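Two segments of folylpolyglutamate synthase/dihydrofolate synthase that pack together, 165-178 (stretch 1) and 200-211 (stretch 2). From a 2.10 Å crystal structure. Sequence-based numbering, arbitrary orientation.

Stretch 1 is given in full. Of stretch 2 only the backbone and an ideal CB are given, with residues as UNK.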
# COMPACT_ATOMS: atom_id res chain seq x y z
N THR A 165 1.45 8.22 -12.17
CA THR A 165 0.76 7.09 -12.77
C THR A 165 -0.38 7.48 -13.70
O THR A 165 -0.91 6.63 -14.43
CB THR A 165 0.13 6.14 -11.68
OG1 THR A 165 -0.79 6.87 -10.86
CG2 THR A 165 1.16 5.57 -10.69
N ASN A 166 -0.83 8.73 -13.63
CA ASN A 166 -2.05 9.15 -14.33
C ASN A 166 -1.87 9.45 -15.83
O ASN A 166 -2.73 10.07 -16.47
CB ASN A 166 -2.64 10.38 -13.63
CG ASN A 166 -4.07 10.60 -13.99
OD1 ASN A 166 -4.83 9.61 -14.14
ND2 ASN A 166 -4.46 11.87 -14.17
N VAL A 167 -0.74 9.03 -16.37
CA VAL A 167 -0.47 9.08 -17.78
C VAL A 167 -1.16 7.94 -18.53
O VAL A 167 -1.13 7.89 -19.75
CB VAL A 167 1.05 9.08 -18.03
CG1 VAL A 167 1.65 10.34 -17.44
CG2 VAL A 167 1.73 7.87 -17.46
N VAL A 168 -1.74 6.99 -17.78
CA VAL A 168 -2.34 5.81 -18.39
C VAL A 168 -3.75 6.09 -18.87
O VAL A 168 -4.37 7.06 -18.44
CB VAL A 168 -2.40 4.59 -17.42
CG1 VAL A 168 -1.04 4.24 -16.90
CG2 VAL A 168 -3.38 4.81 -16.25
N PHE A 169 -4.21 5.23 -19.78
CA PHE A 169 -5.63 5.07 -20.11
C PHE A 169 -6.04 3.61 -19.80
O PHE A 169 -5.77 2.69 -20.56
CB PHE A 169 -5.84 5.39 -21.57
CG PHE A 169 -7.05 6.15 -21.81
CD1 PHE A 169 -7.02 7.54 -21.78
CD2 PHE A 169 -8.27 5.47 -22.05
CE1 PHE A 169 -8.17 8.29 -21.99
CE2 PHE A 169 -9.46 6.19 -22.29
CZ PHE A 169 -9.42 7.61 -22.27
N PRO A 170 -6.62 3.40 -18.62
CA PRO A 170 -6.82 2.06 -18.12
C PRO A 170 -8.10 1.39 -18.59
O PRO A 170 -8.95 2.02 -19.22
CB PRO A 170 -6.88 2.29 -16.60
CG PRO A 170 -7.47 3.61 -16.44
CD PRO A 170 -7.09 4.42 -17.66
N LEU A 171 -8.24 0.12 -18.26
CA LEU A 171 -9.49 -0.57 -18.49
C LEU A 171 -10.56 -0.15 -17.45
O LEU A 171 -11.77 -0.24 -17.69
CB LEU A 171 -9.24 -2.09 -18.42
CG LEU A 171 -8.28 -2.68 -19.45
CD1 LEU A 171 -8.00 -4.13 -19.09
CD2 LEU A 171 -8.90 -2.58 -20.82
N CYS A 172 -10.09 0.32 -16.30
CA CYS A 172 -10.93 0.72 -15.21
C CYS A 172 -10.11 1.60 -14.31
O CYS A 172 -8.92 1.39 -14.16
CB CYS A 172 -11.37 -0.51 -14.41
SG CYS A 172 -12.67 -0.15 -13.21
N SER A 173 -10.77 2.61 -13.75
CA SER A 173 -10.21 3.52 -12.75
C SER A 173 -11.02 3.29 -11.48
O SER A 173 -12.26 3.25 -11.51
CB SER A 173 -10.38 4.98 -13.18
OG SER A 173 -9.83 5.19 -14.47
N THR A 174 -10.30 3.10 -10.39
CA THR A 174 -10.89 2.83 -9.09
C THR A 174 -10.49 3.90 -8.11
O THR A 174 -9.30 4.25 -8.01
CB THR A 174 -10.41 1.46 -8.63
OG1 THR A 174 -10.80 0.49 -9.62
CG2 THR A 174 -11.08 1.00 -7.27
N ILE A 175 -11.48 4.46 -7.42
CA ILE A 175 -11.20 5.32 -6.29
C ILE A 175 -11.77 4.66 -5.04
O ILE A 175 -12.98 4.71 -4.78
CB ILE A 175 -11.75 6.72 -6.52
CG1 ILE A 175 -11.08 7.34 -7.76
CG2 ILE A 175 -11.47 7.60 -5.28
CD1 ILE A 175 -11.71 8.62 -8.28
N VAL A 176 -10.90 4.00 -4.29
CA VAL A 176 -11.39 3.11 -3.25
C VAL A 176 -12.19 3.92 -2.23
O VAL A 176 -13.36 3.61 -1.96
CB VAL A 176 -10.26 2.31 -2.56
CG1 VAL A 176 -10.89 1.30 -1.55
CG2 VAL A 176 -9.36 1.59 -3.56
N THR A 177 -11.53 4.95 -1.67
CA THR A 177 -12.15 5.93 -0.78
C THR A 177 -11.64 7.34 -1.01
O THR A 177 -10.61 7.57 -1.61
CB THR A 177 -11.94 5.59 0.75
OG1 THR A 177 -10.54 5.70 1.18
CG2 THR A 177 -12.42 4.15 1.07
N VAL A 178 -12.40 8.28 -0.45
CA VAL A 178 -11.99 9.65 -0.30
C VAL A 178 -12.20 10.06 1.16
O VAL A 178 -13.34 10.27 1.59
CB VAL A 178 -12.81 10.57 -1.23
CG1 VAL A 178 -12.37 12.03 -1.04
CG2 VAL A 178 -12.73 10.07 -2.72
N UNK A 200 -8.13 10.75 -12.18
CA UNK A 200 -7.87 9.44 -12.81
C UNK A 200 -9.08 8.86 -13.55
O UNK A 200 -8.97 7.77 -14.12
CB UNK A 200 -7.41 8.44 -11.74
N UNK A 201 -10.22 9.54 -13.51
CA UNK A 201 -11.37 9.19 -14.35
C UNK A 201 -11.09 9.60 -15.80
O UNK A 201 -10.78 10.76 -16.05
CB UNK A 201 -12.64 9.86 -13.84
N UNK A 202 -11.24 8.63 -16.71
CA UNK A 202 -10.84 8.78 -18.10
C UNK A 202 -12.03 8.52 -19.01
O UNK A 202 -12.96 7.79 -18.64
CB UNK A 202 -9.69 7.83 -18.44
N UNK A 203 -12.00 9.12 -20.19
CA UNK A 203 -13.13 9.11 -21.11
C UNK A 203 -13.62 7.71 -21.42
O UNK A 203 -12.88 6.89 -21.90
CB UNK A 203 -12.75 9.82 -22.41
N UNK A 204 -14.88 7.45 -21.12
CA UNK A 204 -15.49 6.16 -21.40
C UNK A 204 -14.95 5.03 -20.55
O UNK A 204 -15.46 3.94 -20.63
CB UNK A 204 -15.30 5.81 -22.88
N UNK A 205 -13.97 5.29 -19.70
CA UNK A 205 -13.39 4.25 -18.88
C UNK A 205 -14.24 4.19 -17.65
O UNK A 205 -14.47 5.20 -17.02
CB UNK A 205 -11.92 4.51 -18.55
N UNK A 206 -14.70 3.02 -17.27
CA UNK A 206 -15.52 2.94 -16.06
C UNK A 206 -14.77 3.39 -14.81
O UNK A 206 -13.52 3.45 -14.79
CB UNK A 206 -16.02 1.51 -15.87
N UNK A 207 -15.55 3.75 -13.80
CA UNK A 207 -15.03 4.11 -12.48
C UNK A 207 -15.70 3.19 -11.45
O UNK A 207 -16.95 3.02 -11.46
CB UNK A 207 -15.29 5.58 -12.16
N UNK A 208 -14.88 2.66 -10.55
CA UNK A 208 -15.37 1.93 -9.38
C UNK A 208 -14.97 2.62 -8.09
O UNK A 208 -13.82 2.99 -7.92
CB UNK A 208 -14.84 0.49 -9.39
N UNK A 209 -15.92 2.78 -7.17
CA UNK A 209 -15.64 3.35 -5.86
C UNK A 209 -16.27 2.65 -4.64
O UNK A 209 -17.42 2.17 -4.67
CB UNK A 209 -16.10 4.81 -5.87
N UNK A 210 -15.46 2.62 -3.58
CA UNK A 210 -15.89 2.14 -2.26
C UNK A 210 -16.33 3.27 -1.37
O UNK A 210 -16.50 3.08 -0.17
CB UNK A 210 -14.76 1.36 -1.58
N UNK A 211 -16.56 4.44 -1.96
CA UNK A 211 -16.85 5.65 -1.20
C UNK A 211 -18.35 5.75 -1.00
O UNK A 211 -19.14 5.35 -1.88
CB UNK A 211 -16.31 6.89 -1.91

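Position 200 points its CA-to-CB bond toward stretch 1. The ideal CB lies 3.7 Å from Asn166 OD1 and 4.8 Å from Ser173 CB, with apolar Ile175 further along. A medium or long aliphatic side chain would suit. It is Ile200, whose CD1 reaches Ile175 CG1 at 4.0 Å. Its backbone O accepts a hydrogen bond from Ser173 OG (2.7 Å).

Position 201 points away, so many side chains would do. Ile201 is found, and its CG1 only grazes Ile175 CD1 at 4.4 Å.

Position 202 points toward stretch 1. The ideal CB is 3.8 Å from Phe169 CZ. Beyond lie the acceptors Asn166 OD1 and the backbone O of Asn166 and Val168. A long side chain with a donor at its end fits, lysine or arginine. It is Lys202. CB sits over the Phe169 ring face, 4.0 Å from its centroid, and NZ donates to Asn166 OD1 and Val168 O, both at 2.8 Å.

Positions 203 and 204 are the middle of a type II turn. At 203 many residues would do; Glu203 leads its carboxylate away, while its backbone O meets the Phe169 ring edge. At 204 phi is positive (69°), which favours glycine or asparagine, yet Arg204 is found, clear of stretch 1.

Position 205 points toward Pro170 O (3.9 Å from the ideal CB) and the Phe169 ring. A compact apolar side chain such as valine or isoleucine suits. Val205 places CG2 3.4 Å from Phe169 CE2.

Position 206 points sideways, its ideal CB 4.6 Å from Cys172 SG. A phi of -61° allows proline, and a small or medium apolar side chain would also fit. The residue is Pro206, with CG 3.3 Å from Leu171 O. Its O accepts from Ser173 N (3.1 Å), opening the parallel pairing.

Position 207 pairs with Ser173, on the face that also carries Ile175. An aliphatic chain would suit; Leu207 brings CD1 to 4.0 Å from Ile175 CG1.

Position 208 shares the other face with Thr174, near Cys172 SG. A beta-branched residue fits. Val208 sets CG2 3.6 Å from Cys172 SG, and its backbone bonds both Ser173 O and Ile175 N.

Position 209 has its ideal CB 3.3 Å from Ile175 O, which invites serine or threonine. Thr209 OG1 donates to that oxygen at 2.6 Å.

At 210 an ideal CB would clash with Val176 O at 2.7 Å. Glycine is indicated, and Gly210 is found.

Position 211 points sideways, near Val178 N. An acceptor on a flexible chain suits. Glu211 OE1 accepts from Val178 N at 2.8 Å.

Stretch 2 (200-211) IIKERVPLVTGE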
# COMPACT_ATOMS: atom_id res chain seq x y z
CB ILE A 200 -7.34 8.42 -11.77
CG1 ILE A 200 -8.45 7.84 -10.88
CG2 ILE A 200 -6.28 9.09 -10.85
CD1 ILE A 200 -7.97 6.55 -10.13
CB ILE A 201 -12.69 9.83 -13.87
CG1 ILE A 201 -13.01 9.39 -12.45
CG2 ILE A 201 -13.83 9.43 -14.82
CD1 ILE A 201 -14.19 10.14 -11.77
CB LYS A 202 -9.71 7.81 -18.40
CG LYS A 202 -8.40 8.09 -17.63
CD LYS A 202 -7.78 9.46 -18.01
CE LYS A 202 -6.72 9.89 -17.02
NZ LYS A 202 -5.74 8.80 -16.67
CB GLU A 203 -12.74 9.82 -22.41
CG GLU A 203 -13.88 9.98 -23.41
CD GLU A 203 -14.89 11.04 -23.03
OE1 GLU A 203 -14.59 11.86 -22.13
OE2 GLU A 203 -15.98 11.05 -23.66
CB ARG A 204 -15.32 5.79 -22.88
CG ARG A 204 -16.01 6.74 -23.78
CD ARG A 204 -17.40 6.33 -24.06
NE ARG A 204 -18.16 7.42 -24.64
CZ ARG A 204 -19.44 7.33 -24.96
NH1 ARG A 204 -20.09 6.19 -24.78
NH2 ARG A 204 -20.08 8.39 -25.47
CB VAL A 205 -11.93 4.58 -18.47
CG1 VAL A 205 -11.40 3.63 -17.41
CG2 VAL A 205 -11.02 4.58 -19.68
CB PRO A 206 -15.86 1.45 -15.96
CG PRO A 206 -14.80 0.76 -16.80
CD PRO A 206 -14.55 1.71 -17.94
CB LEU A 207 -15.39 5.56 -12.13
CG LEU A 207 -15.36 5.92 -10.63
CD1 LEU A 207 -13.90 5.84 -10.09
CD2 LEU A 207 -15.97 7.29 -10.41
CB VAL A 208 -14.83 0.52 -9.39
CG1 VAL A 208 -15.32 -0.25 -8.17
CG2 VAL A 208 -15.23 -0.15 -10.65
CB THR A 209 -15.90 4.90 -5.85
OG1 THR A 209 -15.47 5.48 -4.59
CG2 THR A 209 -17.38 5.22 -6.00
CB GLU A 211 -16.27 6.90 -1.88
CG GLU A 211 -16.42 8.22 -1.09
CD GLU A 211 -15.96 8.13 0.37
OE1 GLU A 211 -14.85 7.62 0.65
OE2 GLU A 211 -16.74 8.56 1.25
O HOH W 1 -12.37 6.25 -15.63
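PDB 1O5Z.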